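Long-range contact in vitamin B12-binding protein (Vibrio cholerae O395, PDB 5YSC), which binds vitamin B12 in the periplasm and probably delivers it to the membrane subunit BtuC of the BtuCDF import complex: residues T108-I114 with G172-V178. Residues are numbered along the deposited sequence; the frame is centred on the assembly and turned at random.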
# COMPACT_ATOMS: atom_id res chain seq x y z
N THR A 108 -3.22 -5.27 6.49
CA THR A 108 -3.05 -4.47 5.28
C THR A 108 -3.72 -5.11 4.06
O THR A 108 -3.12 -5.24 2.99
CB THR A 108 -1.54 -4.27 5.07
OG1 THR A 108 -0.90 -5.56 5.08
CG2 THR A 108 -0.93 -3.41 6.19
N LYS A 109 -5.01 -5.43 4.19
CA LYS A 109 -5.75 -6.01 3.08
C LYS A 109 -6.91 -5.17 2.53
O LYS A 109 -7.13 -5.13 1.33
CB LYS A 109 -6.29 -7.39 3.46
CG LYS A 109 -6.91 -8.14 2.30
CD LYS A 109 -7.80 -9.27 2.77
CE LYS A 109 -7.39 -10.59 2.16
NZ LYS A 109 -5.93 -10.64 1.90
N THR A 110 -7.66 -4.52 3.41
CA THR A 110 -8.84 -3.76 3.04
C THR A 110 -8.63 -2.27 3.29
O THR A 110 -7.76 -1.86 4.05
CB THR A 110 -10.08 -4.18 3.83
OG1 THR A 110 -9.98 -3.70 5.16
CG2 THR A 110 -10.22 -5.68 3.84
N LEU A 111 -9.53 -1.47 2.68
CA LEU A 111 -9.50 -0.02 2.87
C LEU A 111 -9.98 0.37 4.26
O LEU A 111 -9.43 1.27 4.88
CB LEU A 111 -10.35 0.67 1.81
CG LEU A 111 -9.71 0.67 0.42
CD1 LEU A 111 -10.77 0.88 -0.61
CD2 LEU A 111 -8.58 1.75 0.32
N ASP A 112 -11.01 -0.30 4.76
CA ASP A 112 -11.47 0.06 6.09
C ASP A 112 -10.41 -0.24 7.14
O ASP A 112 -10.36 0.44 8.17
CB ASP A 112 -12.79 -0.68 6.39
CG ASP A 112 -13.95 -0.22 5.48
OD1 ASP A 112 -14.58 0.81 5.75
OD2 ASP A 112 -14.20 -0.87 4.48
N GLU A 113 -9.53 -1.22 6.89
CA GLU A 113 -8.46 -1.52 7.84
C GLU A 113 -7.50 -0.34 8.05
O GLU A 113 -6.81 -0.27 9.09
CB GLU A 113 -7.68 -2.76 7.36
CG GLU A 113 -8.39 -4.07 7.76
CD GLU A 113 -7.77 -5.35 7.23
OE1 GLU A 113 -6.92 -5.37 6.30
OE2 GLU A 113 -8.21 -6.40 7.73
N ILE A 114 -7.39 0.57 7.08
CA ILE A 114 -6.51 1.71 7.28
C ILE A 114 -7.04 2.56 8.42
O ILE A 114 -6.31 2.98 9.31
CB ILE A 114 -6.37 2.54 5.98
CG1 ILE A 114 -5.72 1.67 4.89
CG2 ILE A 114 -5.53 3.78 6.22
CD1 ILE A 114 -5.72 2.27 3.51
N GLY A 172 -6.31 -11.21 -4.10
CA GLY A 172 -6.93 -10.19 -3.29
C GLY A 172 -5.96 -9.43 -2.40
O GLY A 172 -6.41 -8.60 -1.62
N HIS A 173 -4.67 -9.75 -2.45
CA HIS A 173 -3.70 -9.08 -1.61
C HIS A 173 -3.51 -7.64 -2.04
O HIS A 173 -3.82 -7.25 -3.19
CB HIS A 173 -2.36 -9.81 -1.66
CG HIS A 173 -2.38 -11.10 -0.90
ND1 HIS A 173 -1.44 -11.42 0.05
CD2 HIS A 173 -3.26 -12.12 -0.92
CE1 HIS A 173 -1.72 -12.61 0.56
NE2 HIS A 173 -2.82 -13.06 -0.02
N TRP A 174 -2.97 -6.86 -1.12
CA TRP A 174 -2.85 -5.43 -1.33
C TRP A 174 -2.01 -5.12 -2.57
O TRP A 174 -0.94 -5.70 -2.76
CB TRP A 174 -2.23 -4.78 -0.11
CG TRP A 174 -2.31 -3.31 -0.19
CD1 TRP A 174 -1.34 -2.45 -0.63
CD2 TRP A 174 -3.45 -2.52 0.14
NE1 TRP A 174 -1.83 -1.16 -0.60
CE2 TRP A 174 -3.11 -1.18 -0.12
CE3 TRP A 174 -4.73 -2.81 0.62
CZ2 TRP A 174 -4.02 -0.14 0.09
CZ3 TRP A 174 -5.61 -1.77 0.83
CH2 TRP A 174 -5.25 -0.46 0.57
N PRO A 175 -2.42 -4.15 -3.41
CA PRO A 175 -3.54 -3.22 -3.34
C PRO A 175 -4.80 -3.63 -4.11
O PRO A 175 -5.57 -2.76 -4.60
CB PRO A 175 -2.94 -1.97 -3.96
CG PRO A 175 -2.06 -2.49 -5.00
CD PRO A 175 -1.43 -3.72 -4.40
N SER A 176 -5.07 -4.94 -4.16
CA SER A 176 -6.24 -5.41 -4.92
C SER A 176 -7.52 -4.65 -4.56
O SER A 176 -8.31 -4.28 -5.45
CB SER A 176 -6.44 -6.91 -4.69
OG SER A 176 -5.39 -7.64 -5.29
N GLU A 177 -7.75 -4.43 -3.27
CA GLU A 177 -8.97 -3.81 -2.78
C GLU A 177 -9.16 -2.38 -3.29
O GLU A 177 -10.29 -1.89 -3.38
CB GLU A 177 -8.90 -3.83 -1.27
CG GLU A 177 -10.18 -3.74 -0.59
CD GLU A 177 -10.74 -5.08 -0.34
OE1 GLU A 177 -10.67 -5.91 -1.27
OE2 GLU A 177 -11.21 -5.31 0.79
N VAL A 178 -8.08 -1.66 -3.56
CA VAL A 178 -8.23 -0.32 -4.12
C VAL A 178 -8.97 -0.39 -5.45
O VAL A 178 -9.90 0.39 -5.71
CB VAL A 178 -6.85 0.33 -4.31
CG1 VAL A 178 -7.00 1.63 -5.05
CG2 VAL A 178 -6.18 0.53 -2.93
O HOH W 1 -2.82 -8.01 1.61
O HOH W 2 -6.19 -5.86 -1.20
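At the floor of the cyanocobalamin cleft, where the two lobes of this periplasmic binding protein face each other, the indole of Trp174 lies against the turn that leads into helix 112-122. Lys109 O sits at the edge of the ring, in its plane, 3.4 Å from Trp174 CE3, while Thr108 O approaches Trp174 CB at 3.3 Å. With CG anti to the backbone N (chi1 -170°), the indole reaches across to the other lobe, and its six-membered end meets two aliphatic side chains at roughly right angles: Leu111 CD2 and Ile114 CD1 each lie 4.0 Å from Trp174 CH2. Leu111 CD2 also touches Val178 CG2, and Thr254 of helix 254-267 borders this apolar cluster. Trp174 belongs to the cobalamin pocket, its side chain about 4 Å from the ligand, and its NE1 is hydrogen-bonded to Leu247 O, which ties down the far side of the indole.

The fold is that of a class III binding protein, two parallel-sheet lobes joined by the long helix 128-148, and here the lobes meet with no direct hydrogen bond between the segments. Water bridges them instead. One water donates to Lys109 O and Gly172 O, each at 2.8 Å, and accepts from Glu177 N; a second donates to Thr108 O and accepts from Trp174 N. The turn is stiffened by a capping box, in which Glu113 N donates to Thr110 OG1 and Thr110 N to Glu113 OE1; Lys109 N approaches that oxygen almost end-on to its C-O bond, at 2.8 Å, Thr110 N from above the carboxylate plane. Glu177 lies alongside Thr110, pointing the same way, its bend at chi2 (91°) bringing OE2 to 3.2 Å from Thr110 CG2, and Lys109 NZ ends 4.1 Å above one face of the His173 ring, toward its rim.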